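Local coordinates for protein lasso peptide isopeptidase AtxE2 (Asticcacaulis excentricus, PDB 5TXE) that hydrolyses the isopeptide bond of the lasso peptides astexin-2 and astexin-3, recognising their knotted shape and converting them to linear peptides, at residues R133-S137 with D175-D181; I229-V233 with E248-R253; G138-Y143 with W154-V158. The protein carries 1 engineered substitution. The contacts are given in a common frame with arbitrary orientation. Residue numbers count along the deposited sequence, not the author numbering.

Contact 1: R133-S137 with D175-D181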
ATOM      1  N   ARG A 133      19.078  11.716  -3.466  1.00 31.91           N
ATOM      2  CA  ARG A 133      19.910  12.517  -2.580  1.00 31.87           C
ATOM      3  C   ARG A 133      20.612  13.567  -3.378  1.00 30.81           C
ATOM      4  O   ARG A 133      21.380  13.235  -4.302  1.00 30.77           O
ATOM      5  CB  ARG A 133      20.927  11.631  -1.912  1.00 32.18           C
ATOM      6  CG  ARG A 133      20.322  10.371  -1.279  1.00 39.85           C
ATOM      7  CD  ARG A 133      19.468  10.910  -0.192  1.00 44.10           C
ATOM      8  NE  ARG A 133      18.325  10.201   0.409  1.00 59.39           N
ATOM      9  CZ  ARG A 133      18.373   9.101   1.125  1.00 50.74           C
ATOM     10  NH1 ARG A 133      19.481   8.408   1.221  1.00 62.03           N
ATOM     11  NH2 ARG A 133      17.278   8.643   1.667  1.00 53.58           N
ATOM     12  N   TRP A 134      20.327  14.822  -3.094  1.00 29.09           N
ATOM     13  CA  TRP A 134      21.041  15.905  -3.770  1.00 32.26           C
ATOM     14  C   TRP A 134      22.446  16.092  -3.183  1.00 30.66           C
ATOM     15  O   TRP A 134      22.631  16.056  -1.976  1.00 36.02           O
ATOM     16  CB  TRP A 134      20.306  17.194  -3.626  1.00 29.12           C
ATOM     17  CG  TRP A 134      19.075  17.241  -4.361  1.00 28.91           C
ATOM     18  CD1 TRP A 134      17.870  16.790  -3.929  1.00 29.97           C
ATOM     19  CD2 TRP A 134      18.834  17.889  -5.628  1.00 28.30           C
ATOM     20  NE1 TRP A 134      16.899  17.102  -4.850  1.00 30.75           N
ATOM     21  CE2 TRP A 134      17.484  17.762  -5.910  1.00 28.94           C
ATOM     22  CE3 TRP A 134      19.649  18.526  -6.566  1.00 32.91           C
ATOM     23  CZ2 TRP A 134      16.923  18.253  -7.075  1.00 29.54           C
ATOM     24  CZ3 TRP A 134      19.082  19.021  -7.736  1.00 29.23           C
ATOM     25  CH2 TRP A 134      17.739  18.886  -7.970  1.00 30.58           C
ATOM     26  N   SER A 135      23.436  16.301  -4.037  1.00 30.49           N
ATOM     27  CA  SER A 135      24.772  16.716  -3.566  1.00 30.73           C
ATOM     28  C   SER A 135      24.623  18.143  -2.964  1.00 28.45           C
ATOM     29  O   SER A 135      23.686  18.828  -3.300  1.00 29.80           O
ATOM     30  CB  SER A 135      25.775  16.751  -4.706  1.00 32.44           C
ATOM     31  OG  SER A 135      25.319  17.605  -5.756  1.00 35.17           O
ATOM     32  N   PRO A 136      25.502  18.542  -2.026  1.00 32.88           N
ATOM     33  CA  PRO A 136      25.427  19.876  -1.360  1.00 36.11           C
ATOM     34  C   PRO A 136      25.462  21.010  -2.359  1.00 37.90           C
ATOM     35  O   PRO A 136      24.778  21.983  -2.184  1.00 40.91           O
ATOM     36  CB  PRO A 136      26.672  19.913  -0.479  1.00 39.57           C
ATOM     37  CG  PRO A 136      26.990  18.456  -0.202  1.00 40.65           C
ATOM     38  CD  PRO A 136      26.526  17.670  -1.419  1.00 35.02           C
ATOM     39  N   SER A 137      26.213  20.843  -3.443  1.00 38.64           N
ATOM     40  CA  SER A 137      26.220  21.859  -4.513  1.00 39.45           C
ATOM     41  C   SER A 137      24.922  21.953  -5.314  1.00 39.85           C
ATOM     42  O   SER A 137      24.728  22.870  -6.119  1.00 34.14           O
ATOM     43  CB  SER A 137      27.347  21.547  -5.505  1.00 42.26           C
ATOM     44  OG  SER A 137      27.121  20.299  -6.174  1.00 47.02           O
ATOM     45  N   ASP A 175      21.189   1.931   1.136  1.00 32.36           N
ATOM     46  CA  ASP A 175      20.999   3.363   1.329  1.00 31.24           C
ATOM     47  C   ASP A 175      22.303   4.090   1.005  1.00 29.16           C
ATOM     48  O   ASP A 175      23.370   3.493   0.984  1.00 27.44           O
ATOM     49  CB  ASP A 175      20.643   3.680   2.797  1.00 30.53           C
ATOM     50  CG  ASP A 175      19.792   4.944   2.950  1.00 31.25           C
ATOM     51  OD1 ASP A 175      19.528   5.707   1.973  1.00 32.95           O
ATOM     52  OD2 ASP A 175      19.414   5.225   4.094  1.00 35.77           O
ATOM     53  N   VAL A 176      22.173   5.389   0.823  1.00 26.54           N
ATOM     54  CA  VAL A 176      23.279   6.238   0.440  1.00 30.88           C
ATOM     55  C   VAL A 176      22.983   7.713   0.820  1.00 28.36           C
ATOM     56  O   VAL A 176      21.826   8.141   0.786  1.00 30.36           O
ATOM     57  CB  VAL A 176      23.506   6.102  -1.086  1.00 30.83           C
ATOM     58  CG1 VAL A 176      22.281   6.603  -1.863  1.00 29.83           C
ATOM     59  CG2 VAL A 176      24.765   6.849  -1.506  1.00 30.82           C
ATOM     60  N   GLN A 177      24.015   8.455   1.200  1.00 30.06           N
ATOM     61  CA  GLN A 177      23.955   9.918   1.368  1.00 32.08           C
ATOM     62  C   GLN A 177      25.296  10.523   0.906  1.00 31.55           C
ATOM     63  O   GLN A 177      26.333   9.851   0.935  1.00 31.17           O
ATOM     64  CB  GLN A 177      23.817  10.338   2.836  1.00 34.14           C
ATOM     65  CG  GLN A 177      22.529   9.969   3.495  1.00 42.59           C
ATOM     66  CD  GLN A 177      21.340  10.908   3.226  1.00 53.23           C
ATOM     67  OE1 GLN A 177      21.463  12.082   2.745  1.00 41.86           O
ATOM     68  NE2 GLN A 177      20.144  10.377   3.559  1.00 57.36           N
ATOM     69  N   TRP A 178      25.257  11.812   0.556  1.00 33.63           N
ATOM     70  CA  TRP A 178      26.455  12.590   0.295  1.00 35.17           C
ATOM     71  C   TRP A 178      27.071  13.050   1.614  1.00 33.16           C
ATOM     72  O   TRP A 178      26.365  13.556   2.470  1.00 37.23           O
ATOM     73  CB  TRP A 178      26.080  13.810  -0.521  1.00 31.49           C
ATOM     74  CG  TRP A 178      25.496  13.501  -1.853  1.00 37.05           C
ATOM     75  CD1 TRP A 178      24.162  13.353  -2.183  1.00 36.89           C
ATOM     76  CD2 TRP A 178      26.220  13.335  -3.065  1.00 35.17           C
ATOM     77  NE1 TRP A 178      24.039  13.119  -3.527  1.00 34.63           N
ATOM     78  CE2 TRP A 178      25.285  13.090  -4.084  1.00 35.20           C
ATOM     79  CE3 TRP A 178      27.582  13.401  -3.393  1.00 40.15           C
ATOM     80  CZ2 TRP A 178      25.659  12.889  -5.392  1.00 38.18           C
ATOM     81  CZ3 TRP A 178      27.959  13.185  -4.687  1.00 42.43           C
ATOM     82  CH2 TRP A 178      26.992  12.941  -5.683  1.00 40.93           C
ATOM     83  N   LEU A 179      28.366  12.821   1.792  1.00 35.12           N
ATOM     84  CA  LEU A 179      29.120  13.454   2.873  1.00 38.49           C
ATOM     85  C   LEU A 179      29.664  14.850   2.440  1.00 41.99           C
ATOM     86  O   LEU A 179      29.709  15.756   3.254  1.00 48.58           O
ATOM     87  CB  LEU A 179      30.243  12.575   3.374  1.00 39.70           C
ATOM     88  CG  LEU A 179      29.851  11.247   4.034  1.00 42.16           C
ATOM     89  CD1 LEU A 179      31.079  10.489   4.543  1.00 38.89           C
ATOM     90  CD2 LEU A 179      28.883  11.503   5.168  1.00 42.20           C
ATOM     91  N   ASP A 180      30.024  14.997   1.171  1.00 41.92           N
ATOM     92  CA  ASP A 180      30.323  16.276   0.545  1.00 44.63           C
ATOM     93  C   ASP A 180      30.140  16.074  -0.949  1.00 48.45           C
ATOM     94  O   ASP A 180      29.743  14.999  -1.357  1.00 46.26           O
ATOM     95  CB  ASP A 180      31.739  16.770   0.913  1.00 48.74           C
ATOM     96  CG  ASP A 180      32.855  15.830   0.457  1.00 49.82           C
ATOM     97  OD1 ASP A 180      32.794  15.281  -0.656  1.00 52.33           O
ATOM     98  OD2 ASP A 180      33.800  15.613   1.238  1.00 42.96           O
ATOM     99  N   ASP A 181      30.461  17.057  -1.780  1.00 46.85           N
ATOM    100  CA  ASP A 181      30.235  16.918  -3.212  1.00 46.27           C
ATOM    101  C   ASP A 181      30.917  15.744  -3.948  1.00 42.22           C
ATOM    102  O   ASP A 181      30.492  15.405  -5.050  1.00 40.86           O
ATOM    103  CB  ASP A 181      30.554  18.215  -3.940  1.00 50.38           C
ATOM    104  CG  ASP A 181      29.531  19.296  -3.662  1.00 54.50           C
ATOM    105  OD1 ASP A 181      28.302  19.000  -3.682  1.00 56.16           O
ATOM    106  OD2 ASP A 181      29.957  20.452  -3.449  1.00 61.41           O
TER
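A very short hydrogen bond marks this meeting of two propeller blades: Arg-133 NH1 lies 2.4 Å from Val-176 O, with an N-H...O angle of 130°. In the beta-propeller of this prolyl oligopeptidase relative, strands 133-134 and 173-178 are the first strands of successive four-stranded sheets, and the two segments run nearly parallel (6° between end-to-end directions). NH1 of Arg-133 also forms a salt bridge with Asp-175 OD1 (2.8 Å), so both acceptors meet the edge of one guanidinium. Trp-178 ties the middle. Its indole NE1 donates to Arg-133 O (2.8 Å, 154°), while Ser-135 CA sits 3.5 Å above the centroid of the five-membered ring, only 1° off its normal, a CH-pi contact. The Trp-178 side chain also packs on His-140 and Ala-142 of strand 140-147, in the same sheet as strand 133-134. At the far end, beyond Pro-136, Asp-181 OD1 accepts a hydrogen bond from the backbone N of Ser-137 (2.8 Å, 158°).

Contact 2: I229-V233 with E248-R253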
ATOM      1  N   ILE A 229      24.480  -4.465   9.490  1.00 33.04           N
ATOM      2  CA  ILE A 229      24.646  -3.525   8.434  1.00 35.06           C
ATOM      3  C   ILE A 229      26.077  -2.983   8.479  1.00 37.38           C
ATOM      4  O   ILE A 229      26.572  -2.706   9.545  1.00 40.83           O
ATOM      5  CB  ILE A 229      23.649  -2.410   8.633  1.00 32.67           C
ATOM      6  CG1 ILE A 229      22.241  -2.996   8.629  1.00 33.10           C
ATOM      7  CG2 ILE A 229      23.787  -1.378   7.517  1.00 35.12           C
ATOM      8  CD1 ILE A 229      21.144  -1.946   8.810  1.00 37.43           C
ATOM      9  N   VAL A 230      26.734  -2.881   7.321  1.00 37.77           N
ATOM     10  CA  VAL A 230      28.122  -2.441   7.153  1.00 34.87           C
ATOM     11  C   VAL A 230      28.081  -1.131   6.400  1.00 36.26           C
ATOM     12  O   VAL A 230      27.216  -0.942   5.514  1.00 33.01           O
ATOM     13  CB  VAL A 230      28.887  -3.511   6.396  1.00 37.79           C
ATOM     14  CG1 VAL A 230      30.163  -3.027   5.750  1.00 40.93           C
ATOM     15  CG2 VAL A 230      29.192  -4.669   7.311  1.00 42.27           C
ATOM     16  N   TYR A 231      28.929  -0.184   6.818  1.00 36.62           N
ATOM     17  CA  TYR A 231      28.956   1.188   6.253  1.00 33.03           C
ATOM     18  C   TYR A 231      30.287   1.372   5.603  1.00 35.30           C
ATOM     19  O   TYR A 231      31.276   0.973   6.167  1.00 39.14           O
ATOM     20  CB  TYR A 231      28.778   2.234   7.343  1.00 32.21           C
ATOM     21  CG  TYR A 231      27.499   1.990   8.062  1.00 34.86           C
ATOM     22  CD1 TYR A 231      26.315   2.509   7.566  1.00 35.55           C
ATOM     23  CD2 TYR A 231      27.450   1.195   9.237  1.00 34.65           C
ATOM     24  CE1 TYR A 231      25.107   2.238   8.194  1.00 37.48           C
ATOM     25  CE2 TYR A 231      26.239   0.917   9.872  1.00 33.43           C
ATOM     26  CZ  TYR A 231      25.075   1.458   9.347  1.00 35.04           C
ATOM     27  OH  TYR A 231      23.838   1.242   9.898  1.00 36.05           O
ATOM     28  N   GLN A 232      30.322   1.979   4.426  1.00 34.94           N
ATOM     29  CA  GLN A 232      31.573   2.262   3.735  1.00 34.99           C
ATOM     30  C   GLN A 232      31.464   3.619   3.085  1.00 30.22           C
ATOM     31  O   GLN A 232      30.353   4.104   2.823  1.00 29.94           O
ATOM     32  CB  GLN A 232      31.842   1.230   2.616  1.00 41.43           C
ATOM     33  CG  GLN A 232      32.073  -0.228   2.980  1.00 50.63           C
ATOM     34  CD  GLN A 232      33.543  -0.581   3.090  1.00 56.44           C
ATOM     35  OE1 GLN A 232      34.256  -0.766   2.095  1.00 64.50           O
ATOM     36  NE2 GLN A 232      33.992  -0.706   4.301  1.00 61.67           N
ATOM     37  N   VAL A 233      32.610   4.224   2.792  1.00 29.64           N
ATOM     38  CA  VAL A 233      32.651   5.533   2.166  1.00 31.93           C
ATOM     39  C   VAL A 233      33.455   5.446   0.904  1.00 33.16           C
ATOM     40  O   VAL A 233      34.539   4.865   0.899  1.00 33.88           O
ATOM     41  CB  VAL A 233      33.326   6.575   3.081  1.00 35.48           C
ATOM     42  CG1 VAL A 233      33.403   7.919   2.378  1.00 36.11           C
ATOM     43  CG2 VAL A 233      32.515   6.721   4.353  1.00 36.74           C
ATOM     44  N   GLU A 248      29.992  10.024  10.643  1.00 49.76           N
ATOM     45  CA  GLU A 248      29.499   9.757   9.294  1.00 51.74           C
ATOM     46  C   GLU A 248      28.351   8.726   9.250  1.00 43.82           C
ATOM     47  O   GLU A 248      27.329   8.922   8.583  1.00 40.50           O
ATOM     48  CB  GLU A 248      30.650   9.254   8.449  1.00 49.83           C
ATOM     49  CG  GLU A 248      31.620  10.383   8.121  1.00 48.79           C
ATOM     50  CD  GLU A 248      32.897   9.849   7.531  1.00 48.38           C
ATOM     51  OE1 GLU A 248      33.167   8.645   7.704  1.00 48.17           O
ATOM     52  OE2 GLU A 248      33.618  10.608   6.880  1.00 50.57           O
ATOM     53  N   VAL A 249      28.537   7.643   9.989  1.00 40.64           N
ATOM     54  CA  VAL A 249      27.546   6.627  10.115  1.00 44.21           C
ATOM     55  C   VAL A 249      26.232   7.180  10.647  1.00 49.63           C
ATOM     56  O   VAL A 249      25.174   6.944  10.034  1.00 50.28           O
ATOM     57  CB  VAL A 249      28.012   5.525  11.035  1.00 43.79           C
ATOM     58  CG1 VAL A 249      26.828   4.646  11.421  1.00 47.03           C
ATOM     59  CG2 VAL A 249      29.116   4.701  10.382  1.00 47.20           C
ATOM     60  N   ALA A 250      26.265   7.898  11.764  1.00 49.13           N
ATOM     61  CA  ALA A 250      25.021   8.517  12.242  1.00 52.37           C
ATOM     62  C   ALA A 250      24.380   9.446  11.181  1.00 49.28           C
ATOM     63  O   ALA A 250      23.161   9.493  11.064  1.00 51.94           O
ATOM     64  CB  ALA A 250      25.264   9.228  13.555  1.00 59.58           C
ATOM     65  N   ARG A 251      25.162  10.157  10.367  1.00 54.92           N
ATOM     66  CA  ARG A 251      24.540  10.976   9.262  1.00 59.37           C
ATOM     67  C   ARG A 251      23.719  10.122   8.261  1.00 57.84           C
ATOM     68  O   ARG A 251      22.876  10.637   7.508  1.00 51.55           O
ATOM     69  CB  ARG A 251      25.544  11.868   8.472  1.00 66.70           C
ATOM     70  CG  ARG A 251      25.148  13.358   8.473  1.00 76.24           C
ATOM     71  CD  ARG A 251      25.688  14.270   7.373  1.00 82.71           C
ATOM     72  NE  ARG A 251      27.153  14.329   7.330  1.00 88.68           N
ATOM     73  CZ  ARG A 251      27.840  14.990   6.388  1.00 85.83           C
ATOM     74  NH1 ARG A 251      27.196  15.634   5.407  1.00 81.81           N
ATOM     75  NH2 ARG A 251      29.173  14.994   6.411  1.00 72.60           N
ATOM     76  N   LEU A 252      23.997   8.822   8.213  1.00 54.71           N
ATOM     77  CA  LEU A 252      23.211   7.928   7.396  1.00 52.18           C
ATOM     78  C   LEU A 252      22.122   7.224   8.224  1.00 48.07           C
ATOM     79  O   LEU A 252      21.005   7.115   7.761  1.00 44.88           O
ATOM     80  CB  LEU A 252      24.122   6.920   6.652  1.00 48.81           C
ATOM     81  CG  LEU A 252      23.508   5.981   5.592  1.00 45.62           C
ATOM     82  CD1 LEU A 252      22.887   6.755   4.484  1.00 49.38           C
ATOM     83  CD2 LEU A 252      24.524   5.050   4.980  1.00 48.96           C
ATOM     84  N   ARG A 253      22.459   6.774   9.427  1.00 51.64           N
ATOM     85  CA  ARG A 253      21.579   5.968  10.292  1.00 55.72           C
ATOM     86  C   ARG A 253      20.378   6.760  10.864  1.00 64.33           C
ATOM     87  O   ARG A 253      19.243   6.272  10.859  1.00 59.50           O
ATOM     88  CB  ARG A 253      22.391   5.406  11.467  1.00 56.69           C
ATOM     89  CG  ARG A 253      22.107   3.960  11.782  1.00 58.76           C
ATOM     90  CD  ARG A 253      22.782   3.439  13.045  1.00 62.43           C
ATOM     91  NE  ARG A 253      21.947   2.358  13.581  1.00 72.99           N
ATOM     92  CZ  ARG A 253      21.778   1.153  13.005  1.00 86.97           C
ATOM     93  NH1 ARG A 253      22.424   0.814  11.882  1.00101.84           N
ATOM     94  NH2 ARG A 253      20.966   0.251  13.555  1.00 78.89           N
TER
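The ring of Tyr-231 is overlapped on one face by Val-249, whose CG1 stands 4.0 Å from the ring centroid and 8° off the ring normal, a CH-pi contact. Leu-252 closes on the ring edge, its CD2 4.0 Å from Tyr-231 CD1. The phenol adds a polar end to this largely apolar overlap: Arg-253 NH1 donates to Tyr-231 OH at 2.5 Å, a very short bond whose 125° angle is far from linear. One tyrosine meets three residues, Val-249, Leu-252 and Arg-253, about one turn of helix 246-253. The axes of strand 230-233 and helix segment 248-253 approach to 9.6 Å at 114°, so the helix crosses the strand. Val-233 CG2 is 3.9 Å from Glu-248 OE1, but the carboxylate's polar partners are Arg-242, by a salt bridge, and the backbone N of Thr-245. Having left strand 240-243 at the sheet's edge, the chain carries helix 246-253 back across one face of this propeller blade, until Leu-252 touches Asp-175 and Gln-177 of strand 173-178.

Contact 3: G138-Y143 with W154-V158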
ATOM      1  N   GLY A 138      24.050  20.959  -5.188  1.00 39.41           N
ATOM      2  CA  GLY A 138      22.825  20.965  -5.983  1.00 36.32           C
ATOM      3  C   GLY A 138      22.996  20.511  -7.424  1.00 34.01           C
ATOM      4  O   GLY A 138      22.084  20.680  -8.224  1.00 33.57           O
ATOM      5  N   THR A 139      24.130  19.913  -7.758  1.00 34.73           N
ATOM      6  CA  THR A 139      24.384  19.578  -9.171  1.00 43.30           C
ATOM      7  C   THR A 139      24.208  18.082  -9.529  1.00 42.74           C
ATOM      8  O   THR A 139      24.129  17.756 -10.694  1.00 37.79           O
ATOM      9  CB  THR A 139      25.823  19.962  -9.614  1.00 43.20           C
ATOM     10  OG1 THR A 139      26.758  19.303  -8.768  1.00 40.23           O
ATOM     11  CG2 THR A 139      26.056  21.487  -9.570  1.00 47.47           C
ATOM     12  N   HIS A 140      24.212  17.185  -8.550  1.00 41.94           N
ATOM     13  CA  HIS A 140      24.071  15.768  -8.849  1.00 41.24           C
ATOM     14  C   HIS A 140      23.108  15.117  -7.873  1.00 43.77           C
ATOM     15  O   HIS A 140      22.878  15.648  -6.783  1.00 35.89           O
ATOM     16  CB  HIS A 140      25.399  15.070  -8.731  1.00 40.23           C
ATOM     17  CG  HIS A 140      26.370  15.506  -9.763  1.00 59.17           C
ATOM     18  ND1 HIS A 140      27.150  16.638  -9.622  1.00 61.06           N
ATOM     19  CD2 HIS A 140      26.646  14.999 -10.988  1.00 59.29           C
ATOM     20  CE1 HIS A 140      27.886  16.788 -10.708  1.00 65.00           C
ATOM     21  NE2 HIS A 140      27.603  15.804 -11.549  1.00 66.16           N
ATOM     22  N   LEU A 141      22.537  14.004  -8.311  1.00 34.53           N
ATOM     23  CA  LEU A 141      21.711  13.177  -7.530  1.00 32.68           C
ATOM     24  C   LEU A 141      22.427  11.866  -7.342  1.00 29.93           C
ATOM     25  O   LEU A 141      23.125  11.411  -8.221  1.00 32.99           O
ATOM     26  CB  LEU A 141      20.388  12.948  -8.256  1.00 34.84           C
ATOM     27  CG  LEU A 141      19.485  14.120  -8.584  1.00 34.40           C
ATOM     28  CD1 LEU A 141      18.204  13.645  -9.262  1.00 35.19           C
ATOM     29  CD2 LEU A 141      19.112  14.831  -7.308  1.00 34.56           C
ATOM     30  N   ALA A 142      22.240  11.259  -6.175  1.00 30.42           N
ATOM     31  CA  ALA A 142      22.584   9.855  -5.933  1.00 28.52           C
ATOM     32  C   ALA A 142      21.309   9.127  -5.460  1.00 31.64           C
ATOM     33  O   ALA A 142      20.497   9.704  -4.735  1.00 26.21           O
ATOM     34  CB  ALA A 142      23.639   9.729  -4.883  1.00 28.98           C
ATOM     35  N   TYR A 143      21.148   7.873  -5.886  1.00 32.56           N
ATOM     36  CA  TYR A 143      19.913   7.129  -5.637  1.00 30.20           C
ATOM     37  C   TYR A 143      20.185   5.690  -5.947  1.00 31.91           C
ATOM     38  O   TYR A 143      21.148   5.357  -6.664  1.00 30.00           O
ATOM     39  CB  TYR A 143      18.766   7.651  -6.498  1.00 32.30           C
ATOM     40  CG  TYR A 143      19.058   7.652  -7.983  1.00 35.70           C
ATOM     41  CD1 TYR A 143      19.736   8.702  -8.555  1.00 37.60           C
ATOM     42  CD2 TYR A 143      18.673   6.594  -8.824  1.00 37.93           C
ATOM     43  CE1 TYR A 143      20.036   8.721  -9.905  1.00 40.00           C
ATOM     44  CE2 TYR A 143      19.001   6.599 -10.184  1.00 37.16           C
ATOM     45  CZ  TYR A 143      19.687   7.669 -10.707  1.00 38.22           C
ATOM     46  OH  TYR A 143      20.040   7.755 -12.017  1.00 39.86           O
ATOM     47  N   TRP A 154      23.539   4.987  -8.261  1.00 26.81           N
ATOM     48  CA  TRP A 154      23.765   5.701  -9.455  1.00 31.71           C
ATOM     49  C   TRP A 154      23.901   7.184  -9.107  1.00 32.19           C
ATOM     50  O   TRP A 154      23.364   7.650  -8.117  1.00 30.75           O
ATOM     51  CB  TRP A 154      22.615   5.512 -10.472  1.00 30.78           C
ATOM     52  CG  TRP A 154      22.641   4.162 -11.199  1.00 30.95           C
ATOM     53  CD1 TRP A 154      22.655   2.949 -10.622  1.00 31.34           C
ATOM     54  CD2 TRP A 154      22.657   3.939 -12.605  1.00 29.48           C
ATOM     55  NE1 TRP A 154      22.696   1.967 -11.578  1.00 31.97           N
ATOM     56  CE2 TRP A 154      22.678   2.550 -12.808  1.00 31.66           C
ATOM     57  CE3 TRP A 154      22.645   4.786 -13.726  1.00 33.84           C
ATOM     58  CZ2 TRP A 154      22.669   1.968 -14.077  1.00 31.46           C
ATOM     59  CZ3 TRP A 154      22.678   4.204 -14.998  1.00 33.14           C
ATOM     60  CH2 TRP A 154      22.710   2.809 -15.155  1.00 30.74           C
ATOM     61  N   ARG A 155      24.607   7.891  -9.978  1.00 33.00           N
ATOM     62  CA  ARG A 155      24.819   9.327  -9.899  1.00 34.95           C
ATOM     63  C   ARG A 155      24.375   9.976 -11.166  1.00 29.16           C
ATOM     64  O   ARG A 155      24.772   9.558 -12.227  1.00 34.22           O
ATOM     65  CB  ARG A 155      26.296   9.574  -9.702  1.00 39.54           C
ATOM     66  CG  ARG A 155      26.677  11.044  -9.694  1.00 46.08           C
ATOM     67  CD  ARG A 155      28.153  11.090  -9.428  1.00 53.04           C
ATOM     68  NE  ARG A 155      28.630  12.452  -9.432  1.00 67.08           N
ATOM     69  CZ  ARG A 155      29.152  13.044 -10.492  1.00 76.07           C
ATOM     70  NH1 ARG A 155      29.270  12.375 -11.641  1.00 76.32           N
ATOM     71  NH2 ARG A 155      29.553  14.313 -10.403  1.00 71.67           N
ATOM     72  N   ALA A 156      23.532  10.970 -11.078  1.00 31.05           N
ATOM     73  CA  ALA A 156      22.995  11.630 -12.251  1.00 32.76           C
ATOM     74  C   ALA A 156      23.296  13.147 -12.225  1.00 41.28           C
ATOM     75  O   ALA A 156      23.182  13.781 -11.187  1.00 49.55           O
ATOM     76  CB  ALA A 156      21.495  11.436 -12.339  1.00 27.66           C
ATOM     77  N   SER A 157      23.580  13.731 -13.391  1.00 46.82           N
ATOM     78  CA  SER A 157      23.694  15.187 -13.526  1.00 49.32           C
ATOM     79  C   SER A 157      22.323  15.805 -13.636  1.00 45.73           C
ATOM     80  O   SER A 157      21.466  15.304 -14.352  1.00 54.53           O
ATOM     81  CB  SER A 157      24.558  15.551 -14.736  1.00 56.05           C
ATOM     82  OG  SER A 157      24.584  16.940 -14.959  1.00 62.07           O
ATOM     83  N   VAL A 158      22.084  16.906 -12.930  1.00 46.49           N
ATOM     84  CA  VAL A 158      20.717  17.443 -12.825  1.00 51.27           C
ATOM     85  C   VAL A 158      20.204  18.278 -13.993  1.00 59.20           C
ATOM     86  O   VAL A 158      18.992  18.541 -14.057  1.00 59.27           O
ATOM     87  CB  VAL A 158      20.475  18.277 -11.548  1.00 52.44           C
ATOM     88  CG1 VAL A 158      20.827  17.481 -10.292  1.00 54.77           C
ATOM     89  CG2 VAL A 158      21.227  19.607 -11.617  1.00 55.82           C
TER
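Five backbone hydrogen bonds join strands 140-147 and 150-157, the antiparallel hairpin at the middle of one propeller blade. Leu-141 and Ala-156 form a hydrogen-bonded pair that exchanges both its bonds, Leu-141 N to Ala-156 O (3.0 Å, 163°) and Ala-156 N to Leu-141 O (2.9 Å, 160°). Tyr-143 and Trp-154 do likewise, Tyr-143 N to Trp-154 O at 3.2 Å and Trp-154 N to Tyr-143 O at 2.9 Å, and Val-158 N extends the pattern to Thr-139 O (3.1 Å). In the non-hydrogen-bonded pairs the backbone is served from outside: His-140 N by Ser-135 OG, Ala-142 by Arg-133, and Arg-155 by Ser-164. The Arg-155 guanidinium lies flat on the His-140 ring, centres 3.5 Å apart and planes at 20°; although His-140 NE2 and Arg-155 NH2 are 2.7 Å apart, the angle is too poor for a hydrogen bond. His-140 ND1 instead pairs with Thr-139 OG1 (2.8 Å), and Tyr-143 OH with Asp-103. With these backbone groups paired within the hairpin or beside it, the side chains are left for neighbouring blades: His-140, Ala-142 and Arg-155 for Trp-178 of the next, Leu-141, Tyr-143 and Ala-156 for strands of the preceding one.

In the fold
Contact 3 builds one propeller blade, contact 1 joins it to the next, and contact 2 lays a helix on that one. Contact 3 is nested within the loop closed by contact 1; the centres are 9 Å apart, and Arg-133 N to Ala-142 O (2.8 Å) and Ser-135 N to His-140 O (2.9 Å) are probable hydrogen bonds. Contacts 1 and 2, centres 13 Å apart, meet by packing of Gln-177 CG on Leu-252 CD1 (3.4 Å) and a probable hydrogen bond, Leu-179 O to Arg-251 NH2 (3.3 Å). The nearest atoms of contacts 2 and 3 are about 10 Å apart. All lie away from the active site, whose nucleophile is replaced by the engineered Ala-527.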